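Local coordinates for osmolarity sensor protein EnvZ (Escherichia coli, PDB 5XGA) that probably senses osmolarity through its periplasmic domain and, as a histidine kinase, passes the signal on by phosphoryl transfer, at residues N94-L102 and I110-E118. Numbering follows the deposited sequence.
Sequences NKSSPVVWL and IWVRVPLTE. With CPS (3-[(3-cholamidopropyl)dimethylammonio]-1-propanesulfonate), chain B.
The indole of Trp101 carries Arg113 CG over one face and meets CB of Trp111 in plane at its edge, on one side of the antiparallel beta hairpin formed by strands 99-104 and 110-115. The Trp111 ring in turn points its own edge at the backbone of Trp101 and Leu102. Arg113 CG sits 3.9 Å from the centroid of the six-membered ring of Trp101, a CH-pi contact only 15° off the ring normal. With CG anti to the backbone N (chi1 -178°) and the chain extended to NE, Arg113 runs on past the indole, and its guanidinium, turned 79° from the ring, takes Val99 CG1 over a face and, at its edge, Trp101 CZ2 and CE of the poorly ordered Lys95. Trp101 NE1 is hydrogen-bonded to Glu92 on the adjacent strand 87-92. Replacing Trp101 with an alanine would probably strip the Arg113 methylenes of their apolar support and deprive Glu92 of its indole N-H partner. Two antiparallel hydrogen-bonded pairs, Val100 with Val114 and Leu102 with Val112, tie the strands together, their side chains lying on the opposite face of the sheet. There Val112 lines a CHAPS site, its CG2 3.8 Å from C13 of the detergent.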
loop_
_atom_site.group_PDB
_atom_site.type_symbol
_atom_site.label_atom_id
_atom_site.label_comp_id
_atom_site.label_asym_id
_atom_site.label_seq_id
_atom_site.Cartn_x
_atom_site.Cartn_y
_atom_site.Cartn_z
ATOM N N ASN A 94 -4.635 -16.203 1.380
ATOM C CA ASN A 94 -4.262 -17.166 2.404
ATOM C C ASN A 94 -4.121 -16.423 3.727
ATOM O O ASN A 94 -4.138 -15.187 3.753
ATOM C CB ASN A 94 -2.954 -17.894 2.049
ATOM C CG ASN A 94 -2.431 -17.538 0.658
ATOM O OD1 ASN A 94 -3.166 -17.036 -0.198
ATOM N ND2 ASN A 94 -1.149 -17.810 0.429
ATOM N N LYS A 95 -3.980 -17.175 4.817
ATOM C CA LYS A 95 -3.917 -16.598 6.158
ATOM C C LYS A 95 -5.290 -16.035 6.535
ATOM O O LYS A 95 -5.439 -15.348 7.549
ATOM C CB LYS A 95 -2.837 -15.511 6.242
ATOM C CG LYS A 95 -1.459 -15.958 5.763
ATOM C CD LYS A 95 -0.587 -14.774 5.351
ATOM C CE LYS A 95 0.316 -14.308 6.488
ATOM N NZ LYS A 95 -0.454 -13.842 7.672
ATOM N N SER A 96 -6.286 -16.333 5.701
ATOM C CA SER A 96 -7.679 -15.930 5.918
ATOM C C SER A 96 -7.873 -14.402 5.985
ATOM O O SER A 96 -8.826 -13.870 5.404
ATOM C CB SER A 96 -8.226 -16.589 7.189
ATOM O OG SER A 96 -9.646 -16.583 7.199
ATOM N N SER A 97 -6.995 -13.704 6.702
ATOM C CA SER A 97 -6.979 -12.243 6.666
ATOM C C SER A 97 -5.993 -11.814 5.588
ATOM O O SER A 97 -4.817 -12.154 5.657
ATOM C CB SER A 97 -6.600 -11.650 8.023
ATOM O OG SER A 97 -6.869 -10.256 8.063
ATOM N N PRO A 98 -6.475 -11.080 4.575
ATOM C CA PRO A 98 -5.672 -10.823 3.378
ATOM C C PRO A 98 -4.344 -10.124 3.687
ATOM O O PRO A 98 -4.238 -9.383 4.673
ATOM C CB PRO A 98 -6.573 -9.905 2.533
ATOM C CG PRO A 98 -7.926 -10.007 3.122
ATOM C CD PRO A 98 -7.726 -10.306 4.572
ATOM N N VAL A 99 -3.348 -10.385 2.847
ATOM C CA VAL A 99 -2.087 -9.670 2.883
ATOM C C VAL A 99 -1.857 -9.047 1.510
ATOM O O VAL A 99 -1.871 -9.748 0.495
ATOM C CB VAL A 99 -0.929 -10.599 3.265
ATOM C CG1 VAL A 99 0.404 -9.855 3.217
ATOM C CG2 VAL A 99 -1.162 -11.171 4.647
ATOM N N VAL A 100 -1.680 -7.729 1.466
ATOM C CA VAL A 100 -1.456 -7.046 0.195
ATOM C C VAL A 100 0.035 -6.965 -0.092
ATOM O O VAL A 100 0.842 -6.665 0.798
ATOM C CB VAL A 100 -2.065 -5.624 0.185
ATOM C CG1 VAL A 100 -1.600 -4.843 -1.061
ATOM C CG2 VAL A 100 -3.586 -5.703 0.255
ATOM N N TRP A 101 0.395 -7.292 -1.326
ATOM C CA TRP A 101 1.762 -7.175 -1.804
ATOM C C TRP A 101 1.765 -6.114 -2.901
ATOM O O TRP A 101 0.981 -6.202 -3.838
ATOM C CB TRP A 101 2.278 -8.516 -2.335
ATOM C CG TRP A 101 2.506 -9.535 -1.257
ATOM C CD1 TRP A 101 1.594 -10.416 -0.744
ATOM C CD2 TRP A 101 3.734 -9.774 -0.562
ATOM N NE1 TRP A 101 2.179 -11.183 0.238
ATOM C CE2 TRP A 101 3.497 -10.810 0.362
ATOM C CE3 TRP A 101 5.014 -9.211 -0.635
ATOM C CZ2 TRP A 101 4.493 -11.294 1.209
ATOM C CZ3 TRP A 101 6.003 -9.690 0.203
ATOM C CH2 TRP A 101 5.738 -10.722 1.117
ATOM N N LEU A 102 2.640 -5.122 -2.759
ATOM C CA LEU A 102 2.635 -3.930 -3.594
ATOM C C LEU A 102 4.035 -3.672 -4.136
ATOM O O LEU A 102 5.011 -3.716 -3.386
ATOM C CB LEU A 102 2.146 -2.716 -2.780
ATOM C CG LEU A 102 2.338 -1.330 -3.380
ATOM C CD1 LEU A 102 1.397 -1.112 -4.562
ATOM C CD2 LEU A 102 2.143 -0.247 -2.342
ATOM N N ILE A 110 11.879 -3.720 -4.805
ATOM C CA ILE A 110 11.321 -3.876 -3.454
ATOM C C ILE A 110 9.843 -4.271 -3.510
ATOM O O ILE A 110 9.052 -3.645 -4.223
ATOM C CB ILE A 110 11.448 -2.565 -2.618
ATOM C CG1 ILE A 110 12.912 -2.191 -2.402
ATOM C CG2 ILE A 110 10.720 -2.689 -1.280
ATOM C CD1 ILE A 110 13.725 -3.291 -1.740
ATOM N N TRP A 111 9.469 -5.304 -2.760
ATOM C CA TRP A 111 8.064 -5.584 -2.521
ATOM C C TRP A 111 7.624 -5.001 -1.178
ATOM O O TRP A 111 8.307 -5.159 -0.163
ATOM C CB TRP A 111 7.793 -7.087 -2.544
ATOM C CG TRP A 111 7.654 -7.647 -3.927
ATOM C CD1 TRP A 111 8.621 -8.270 -4.660
ATOM C CD2 TRP A 111 6.478 -7.631 -4.746
ATOM N NE1 TRP A 111 8.119 -8.654 -5.881
ATOM C CE2 TRP A 111 6.802 -8.271 -5.959
ATOM C CE3 TRP A 111 5.178 -7.139 -4.571
ATOM C CZ2 TRP A 111 5.883 -8.422 -6.995
ATOM C CZ3 TRP A 111 4.263 -7.301 -5.597
ATOM C CH2 TRP A 111 4.624 -7.926 -6.798
ATOM N N VAL A 112 6.478 -4.337 -1.178
ATOM C CA VAL A 112 5.893 -3.793 0.046
ATOM C C VAL A 112 4.827 -4.756 0.554
ATOM O O VAL A 112 3.870 -5.056 -0.166
ATOM C CB VAL A 112 5.282 -2.392 -0.203
ATOM C CG1 VAL A 112 4.468 -1.931 0.977
ATOM C CG2 VAL A 112 6.386 -1.379 -0.532
ATOM N N ARG A 113 5.003 -5.257 1.776
ATOM C CA ARG A 113 4.041 -6.189 2.355
ATOM C C ARG A 113 3.206 -5.503 3.415
ATOM O O ARG A 113 3.745 -4.977 4.385
ATOM C CB ARG A 113 4.738 -7.400 2.974
ATOM C CG ARG A 113 3.744 -8.412 3.554
ATOM C CD ARG A 113 4.442 -9.398 4.474
ATOM N NE ARG A 113 3.508 -10.407 4.974
ATOM C CZ ARG A 113 2.849 -10.315 6.127
ATOM N NH1 ARG A 113 3.019 -9.267 6.919
ATOM N NH2 ARG A 113 2.018 -11.288 6.492
ATOM N N VAL A 114 1.889 -5.515 3.226
ATOM C CA VAL A 114 0.971 -4.853 4.154
ATOM C C VAL A 114 -0.222 -5.751 4.458
ATOM O O VAL A 114 -1.069 -5.977 3.596
ATOM C CB VAL A 114 0.453 -3.505 3.586
ATOM C CG1 VAL A 114 -0.250 -2.702 4.664
ATOM C CG2 VAL A 114 1.597 -2.693 3.031
ATOM N N PRO A 115 -0.285 -6.275 5.685
ATOM C CA PRO A 115 -1.447 -7.046 6.142
ATOM C C PRO A 115 -2.677 -6.171 6.306
ATOM O O PRO A 115 -2.573 -5.047 6.813
ATOM C CB PRO A 115 -0.996 -7.595 7.501
ATOM C CG PRO A 115 -0.040 -6.568 7.994
ATOM C CD PRO A 115 0.721 -6.123 6.749
ATOM N N LEU A 116 -3.829 -6.676 5.872
ATOM C CA LEU A 116 -5.101 -6.016 6.150
ATOM C C LEU A 116 -5.429 -6.205 7.631
ATOM O O LEU A 116 -5.467 -7.332 8.118
ATOM C CB LEU A 116 -6.219 -6.580 5.260
ATOM C CG LEU A 116 -7.594 -5.895 5.292
ATOM C CD1 LEU A 116 -8.347 -6.192 4.012
ATOM C CD2 LEU A 116 -8.413 -6.345 6.490
ATOM N N THR A 117 -5.654 -5.113 8.354
ATOM C CA THR A 117 -5.931 -5.223 9.783
ATOM C C THR A 117 -7.130 -4.397 10.204
ATOM O O THR A 117 -7.620 -3.565 9.445
ATOM C CB THR A 117 -4.725 -4.776 10.633
ATOM O OG1 THR A 117 -4.492 -3.381 10.417
ATOM C CG2 THR A 117 -3.479 -5.549 10.245
ATOM N N GLU A 118 -7.600 -4.641 11.422
ATOM C CA GLU A 118 -8.600 -3.786 12.037
ATOM C C GLU A 118 -8.144 -2.340 12.030
ATOM O O GLU A 118 -6.954 -2.046 12.132
ATOM C CB GLU A 118 -8.883 -4.210 13.481
ATOM C CG GLU A 118 -9.700 -5.470 13.636
ATOM C CD GLU A 118 -10.121 -5.690 15.072
ATOM O OE1 GLU A 118 -10.044 -4.721 15.863
ATOM O OE2 GLU A 118 -10.521 -6.825 15.407
HETATM C C1 CPS B . 6.577 3.355 -1.189
HETATM C C2 CPS B . 7.856 3.254 -0.392
HETATM C C3 CPS B . 8.241 5.757 -0.677
HETATM C C4 CPS B . 9.223 6.857 -1.004
HETATM C C5 CPS B . 10.462 6.750 -0.179
HETATM C C6 CPS B . 11.022 5.365 -0.363
HETATM C C7 CPS B . 12.369 5.365 0.295
HETATM C C8 CPS B . 12.852 6.763 -0.018
HETATM C C9 CPS B . 11.679 7.528 -0.634
HETATM C C10 CPS B . 10.077 7.091 1.256
HETATM C C11 CPS B . 7.488 3.492 1.053
HETATM C C12 CPS B . 6.775 2.985 -2.647
HETATM C C13 CPS B . 7.289 1.571 -2.745
HETATM C C14 CPS B . 8.638 1.504 -2.048
HETATM C C15 CPS B . 8.486 1.874 -0.593
HETATM C C16 CPS B . 9.813 1.712 0.128
HETATM C C17 CPS B . 10.774 2.872 -0.123
HETATM C C18 CPS B . 10.091 4.243 0.059
HETATM C C19 CPS B . 8.835 4.358 -0.774
HETATM C C20 CPS B . 11.762 9.040 -0.333
HETATM C C21 CPS B . 10.521 9.862 -0.694
HETATM C C22 CPS B . 13.008 9.666 -0.950
HETATM C C23 CPS B . 13.375 11.069 -0.497
HETATM C C24 CPS B . 14.882 11.271 -0.608
HETATM C C25 CPS B . 17.033 11.571 0.557
HETATM C C26 CPS B . 17.653 11.580 1.968
HETATM C C27 CPS B . 19.189 11.680 2.006
HETATM C C28 CPS B . 19.368 13.323 3.726
HETATM C C29 CPS B . 19.133 11.036 4.325
HETATM C C30 CPS B . 21.187 11.684 3.325
HETATM N N1 CPS B . 15.575 11.376 0.529
HETATM N N2 CPS B . 19.734 11.953 3.351
HETATM O O1 CPS B . 15.449 11.353 -1.690
HETATM O O2 CPS B . 7.331 1.187 -4.119
HETATM O O3 CPS B . 11.409 2.719 -1.393
HETATM O O4 CPS B . 9.586 6.715 -2.353
#